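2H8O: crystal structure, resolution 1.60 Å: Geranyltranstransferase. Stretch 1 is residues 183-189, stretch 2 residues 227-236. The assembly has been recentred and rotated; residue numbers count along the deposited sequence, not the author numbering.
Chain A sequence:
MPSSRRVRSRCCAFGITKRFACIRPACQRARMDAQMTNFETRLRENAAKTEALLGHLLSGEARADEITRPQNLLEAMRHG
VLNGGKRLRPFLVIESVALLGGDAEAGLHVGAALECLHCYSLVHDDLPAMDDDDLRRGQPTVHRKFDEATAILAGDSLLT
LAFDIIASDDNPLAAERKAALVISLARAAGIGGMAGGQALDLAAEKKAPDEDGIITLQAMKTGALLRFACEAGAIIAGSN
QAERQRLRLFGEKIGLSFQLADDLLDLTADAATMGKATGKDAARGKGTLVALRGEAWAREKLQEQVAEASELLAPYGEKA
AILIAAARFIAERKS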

ATOM      1  N   ILE A 183      -9.046  -6.027   2.218  1.00 15.81           N
ATOM      2  CA  ILE A 183      -9.963  -5.591   1.145  1.00 15.77           C
ATOM      3  C   ILE A 183     -10.626  -4.276   1.540  1.00 15.22           C
ATOM      4  O   ILE A 183     -10.616  -3.310   0.785  1.00 14.90           O
ATOM      5  CB  ILE A 183     -11.040  -6.664   0.808  1.00 15.26           C
ATOM      6  CG1 ILE A 183     -10.406  -7.980   0.338  1.00 16.81           C
ATOM      7  CG2 ILE A 183     -12.046  -6.128  -0.229  1.00 16.99           C
ATOM      8  CD1 ILE A 183     -11.377  -9.156   0.456  1.00 17.76           C
ATOM      9  N   SER A 184     -11.200  -4.226   2.738  1.00 15.55           N
ATOM     10  CA  SER A 184     -11.944  -3.048   3.171  1.00 15.98           C
ATOM     11  C   SER A 184     -11.042  -1.807   3.212  1.00 15.89           C
ATOM     12  O   SER A 184     -11.441  -0.709   2.782  1.00 15.88           O
ATOM     13  CB  SER A 184     -12.545  -3.317   4.553  1.00 17.23           C
ATOM     14  OG  SER A 184     -13.365  -2.263   4.992  1.00 21.57           O
ATOM     15  N   LEU A 185      -9.828  -1.979   3.731  1.00 16.02           N
ATOM     16  CA  LEU A 185      -8.906  -0.847   3.837  1.00 15.91           C
ATOM     17  C   LEU A 185      -8.421  -0.370   2.455  1.00 15.89           C
ATOM     18  O   LEU A 185      -8.422   0.818   2.155  1.00 15.64           O
ATOM     19  CB  LEU A 185      -7.714  -1.166   4.734  1.00 16.14           C
ATOM     20  CG  LEU A 185      -6.792   0.028   4.994  1.00 17.07           C
ATOM     21  CD1 LEU A 185      -7.570   1.262   5.508  1.00 17.51           C
ATOM     22  CD2 LEU A 185      -5.661  -0.372   5.950  1.00 17.17           C
ATOM     23  N   ALA A 186      -8.099  -1.320   1.587  1.00 15.87           N
ATOM     24  CA  ALA A 186      -7.641  -1.006   0.241  1.00 15.18           C
ATOM     25  C   ALA A 186      -8.726  -0.289  -0.560  1.00 15.68           C
ATOM     26  O   ALA A 186      -8.418   0.676  -1.284  1.00 16.63           O
ATOM     27  CB  ALA A 186      -7.181  -2.284  -0.473  1.00 15.55           C
ATOM     28  N   ARG A 187      -9.978  -0.740  -0.408  1.00 15.34           N
ATOM     29  CA  ARG A 187     -11.089  -0.105  -1.115  1.00 15.39           C
ATOM     30  C   ARG A 187     -11.327   1.283  -0.567  1.00 14.94           C
ATOM     31  O   ARG A 187     -11.547   2.212  -1.333  1.00 15.59           O
ATOM     32  CB  ARG A 187     -12.371  -0.943  -1.041  1.00 15.88           C
ATOM     33  CG  ARG A 187     -12.212  -2.310  -1.681  1.00 18.78           C
ATOM     34  CD  ARG A 187     -12.653  -2.417  -3.121  1.00 25.09           C
ATOM     35  NE  ARG A 187     -12.262  -3.750  -3.584  1.00 24.91           N
ATOM     36  CZ  ARG A 187     -13.023  -4.835  -3.564  1.00 26.95           C
ATOM     37  NH1 ARG A 187     -14.290  -4.776  -3.191  1.00 26.20           N
ATOM     38  NH2 ARG A 187     -12.509  -5.992  -3.981  1.00 27.93           N
ATOM     39  N   ALA A 188     -11.252   1.429   0.759  1.00 15.11           N
ATOM     40  CA  ALA A 188     -11.462   2.739   1.397  1.00 15.75           C
ATOM     41  C   ALA A 188     -10.351   3.730   1.077  1.00 15.71           C
ATOM     42  O   ALA A 188     -10.584   4.951   1.082  1.00 17.01           O
ATOM     43  CB  ALA A 188     -11.564   2.596   2.910  1.00 16.31           C
ATOM     44  N   ALA A 189      -9.143   3.215   0.817  1.00 16.12           N
ATOM     45  CA  ALA A 189      -7.952   4.060   0.690  1.00 15.53           C
ATOM     46  C   ALA A 189      -7.536   4.436  -0.739  1.00 15.83           C
ATOM     47  O   ALA A 189      -6.810   5.425  -0.937  1.00 16.52           O
ATOM     48  CB  ALA A 189      -6.784   3.376   1.393  1.00 14.82           C
TER
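Stretch 2 (227-236) RFACEAGAII

How does the second stretch run relative to the first? Residues 227-236 are helical throughout, part of a longer helix that begins before them and continues after them, and they lie against the helix of residues 183-189 in a nearly antiparallel sense. The N-to-C directions differ by 170°, and the axes come no closer than 10.1 Å. The nearest CA atoms across the stretches are those of Leu-185 and Phe-228, 6.6 Å apart. Because the two helices run in nearly opposite directions, Ile-235 in the later part of stretch 2 reaches back to Ser-184, while Arg-227 at its start meets Ala-188. The contact is modest, burying 294 Å² over both sides.

What fills the space between the helices? Mainly Phe-228; 91 Å² of the residue is covered by the other stretch, the largest share of any residue in the contact. Its CA-to-CB bond points toward stretch 1, and chi1 is t, at 168°. Over one face of the ring lies Leu-185, its CD1 3.9 Å from the centroid and only 9° off the ring normal, a CH-pi contact. The base of the same side chain also packs closely, with Leu-185 CB 3.7 Å from Phe-228 CE1. Near the ring plane, at the edge, sits the hydroxyl of Ser-184, whose OG is 3.2 Å from Phe-228 CD1. Ala-188 CB packs 4.1 Å from Phe-228 CB, and farther along stretch 2 Ser-184 CB is 4.2 Å from Ile-235 CD1.

Where does the arginine of stretch 2 go? Arg-227 starts sideways from CA to CB, but its side chain, t at chi1 and chi2 and then bent at chi3 (p), brings its end nearer to stretch 1. There Arg-227 NH2 comes within 3.6 Å of Ala-188 CB, the methyl lying oblique to the guanidinium.

If no direct hydrogen bond joins the two stretches, what links them by polar contact? Two waters do, and Ser-184 takes part in both bridges. Water 1 accepts from Arg-227 NH2 at 3.0 Å and donates to Ser-184 O at 2.7 Å; it also hydrogen-bonds Ser-184 OG at 3.1 Å. Water 2 hydrogen-bonds the same Ser-184 OG at 3.0 Å and donates to Phe-228 O at 3.2 Å. That carbonyl also accepts the helical bond from Ala-232 N, with 2.8 Å between Ala-232 N and Phe-228 O, so the water joins the serine to a backbone group already engaged within its own helix.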

ATOM      1  N   ARG A 227     -15.484   5.648   7.931  1.00 16.98           N
ATOM      2  CA  ARG A 227     -16.349   4.502   7.685  1.00 16.81           C
ATOM      3  C   ARG A 227     -15.629   3.184   7.994  1.00 16.54           C
ATOM      4  O   ARG A 227     -16.117   2.345   8.758  1.00 16.66           O
ATOM      5  CB  ARG A 227     -16.839   4.545   6.222  1.00 16.50           C
ATOM      6  CG  ARG A 227     -17.708   3.379   5.806  1.00 17.45           C
ATOM      7  CD  ARG A 227     -17.850   3.335   4.274  1.00 19.37           C
ATOM      8  NE  ARG A 227     -16.646   2.783   3.646  1.00 19.36           N
ATOM      9  CZ  ARG A 227     -16.171   3.103   2.446  1.00 22.22           C
ATOM     10  NH1 ARG A 227     -16.744   4.047   1.706  1.00 22.72           N
ATOM     11  NH2 ARG A 227     -15.072   2.502   2.006  1.00 21.65           N
ATOM     12  N   PHE A 228     -14.453   3.024   7.398  1.00 16.39           N
ATOM     13  CA  PHE A 228     -13.641   1.849   7.615  1.00 15.77           C
ATOM     14  C   PHE A 228     -13.339   1.675   9.117  1.00 15.58           C
ATOM     15  O   PHE A 228     -13.402   0.560   9.638  1.00 15.37           O
ATOM     16  CB  PHE A 228     -12.326   1.926   6.833  1.00 16.59           C
ATOM     17  CG  PHE A 228     -11.339   0.873   7.252  1.00 15.20           C
ATOM     18  CD1 PHE A 228     -11.366  -0.399   6.696  1.00 16.19           C
ATOM     19  CD2 PHE A 228     -10.419   1.137   8.248  1.00 14.31           C
ATOM     20  CE1 PHE A 228     -10.489  -1.378   7.133  1.00 16.14           C
ATOM     21  CE2 PHE A 228      -9.536   0.156   8.696  1.00 14.82           C
ATOM     22  CZ  PHE A 228      -9.568  -1.097   8.143  1.00 15.55           C
ATOM     23  N   ALA A 229     -12.980   2.753   9.809  1.00 14.90           N
ATOM     24  CA  ALA A 229     -12.584   2.636  11.221  1.00 15.41           C
ATOM     25  C   ALA A 229     -13.667   1.964  12.058  1.00 15.77           C
ATOM     26  O   ALA A 229     -13.400   1.136  12.910  1.00 16.18           O
ATOM     27  CB  ALA A 229     -12.275   4.005  11.793  1.00 15.36           C
ATOM     28  N   CYS A 230     -14.903   2.338  11.791  1.00 15.75           N
ATOM     29  CA  CYS A 230     -16.049   1.819  12.535  1.00 15.88           C
ATOM     30  C   CYS A 230     -16.445   0.437  12.070  1.00 15.81           C
ATOM     31  O   CYS A 230     -16.699  -0.441  12.872  1.00 15.86           O
ATOM     32  CB  CYS A 230     -17.211   2.770  12.391  1.00 18.37           C
ATOM     33  SG  CYS A 230     -16.888   4.373  13.205  1.00 15.98           S
ATOM     34  N   GLU A 231     -16.496   0.249  10.756  1.00 15.66           N
ATOM     35  CA  GLU A 231     -16.831  -1.059  10.195  1.00 15.54           C
ATOM     36  C   GLU A 231     -15.814  -2.126  10.595  1.00 16.12           C
ATOM     37  O   GLU A 231     -16.166  -3.288  10.808  1.00 15.72           O
ATOM     38  CB  GLU A 231     -17.012  -0.979   8.665  1.00 15.88           C
ATOM     39  CG  GLU A 231     -17.540  -2.276   8.030  1.00 16.67           C
ATOM     40  CD  GLU A 231     -17.732  -2.193   6.537  1.00 17.08           C
ATOM     41  OE1 GLU A 231     -17.480  -1.125   5.962  1.00 18.76           O
ATOM     42  OE2 GLU A 231     -18.176  -3.199   5.940  1.00 19.22           O
ATOM     43  N   ALA A 232     -14.547  -1.720  10.712  1.00 14.81           N
ATOM     44  CA  ALA A 232     -13.477  -2.632  11.111  1.00 15.78           C
ATOM     45  C   ALA A 232     -13.745  -3.336  12.434  1.00 15.36           C
ATOM     46  O   ALA A 232     -13.347  -4.487  12.614  1.00 16.54           O
ATOM     47  CB  ALA A 232     -12.146  -1.893  11.181  1.00 13.89           C
ATOM     48  N   GLY A 233     -14.386  -2.645  13.371  1.00 16.24           N
ATOM     49  CA  GLY A 233     -14.687  -3.259  14.656  1.00 17.07           C
ATOM     50  C   GLY A 233     -15.572  -4.483  14.506  1.00 16.91           C
ATOM     51  O   GLY A 233     -15.351  -5.518  15.156  1.00 18.54           O
ATOM     52  N   ALA A 234     -16.589  -4.363  13.650  1.00 18.38           N
ATOM     53  CA  ALA A 234     -17.478  -5.473  13.323  1.00 17.80           C
ATOM     54  C   ALA A 234     -16.732  -6.607  12.615  1.00 18.23           C
ATOM     55  O   ALA A 234     -16.935  -7.780  12.932  1.00 18.98           O
ATOM     56  CB  ALA A 234     -18.644  -4.988  12.472  1.00 18.08           C
ATOM     57  N   ILE A 235     -15.844  -6.273  11.680  1.00 17.64           N
ATOM     58  CA  ILE A 235     -15.052  -7.306  11.008  1.00 17.35           C
ATOM     59  C   ILE A 235     -14.150  -8.051  12.012  1.00 17.62           C
ATOM     60  O   ILE A 235     -14.078  -9.289  12.033  1.00 18.59           O
ATOM     61  CB  ILE A 235     -14.195  -6.707   9.875  1.00 17.11           C
ATOM     62  CG1 ILE A 235     -15.104  -6.128   8.800  1.00 16.78           C
ATOM     63  CG2 ILE A 235     -13.279  -7.773   9.293  1.00 17.40           C
ATOM     64  CD1 ILE A 235     -14.336  -5.424   7.723  1.00 15.89           C
ATOM     65  N   ILE A 236     -13.480  -7.292  12.865  1.00 17.55           N
ATOM     66  CA  ILE A 236     -12.589  -7.851  13.881  1.00 17.07           C
ATOM     67  C   ILE A 236     -13.380  -8.716  14.881  1.00 17.54           C
ATOM     68  O   ILE A 236     -12.906  -9.752  15.307  1.00 17.52           O
ATOM     69  CB  ILE A 236     -11.875  -6.715  14.626  1.00 17.07           C
ATOM     70  CG1 ILE A 236     -10.851  -6.021  13.695  1.00 16.62           C
ATOM     71  CG2 ILE A 236     -11.214  -7.237  15.924  1.00 15.96           C
ATOM     72  CD1 ILE A 236     -10.368  -4.638  14.198  1.00 17.11           C
TER
HETATM   73  O   HOH W   1     -14.024  -0.124   2.913  1.00 17.82           O
HETATM   74  O   HOH W   2     -13.781  -2.080   7.944  1.00 26.94           O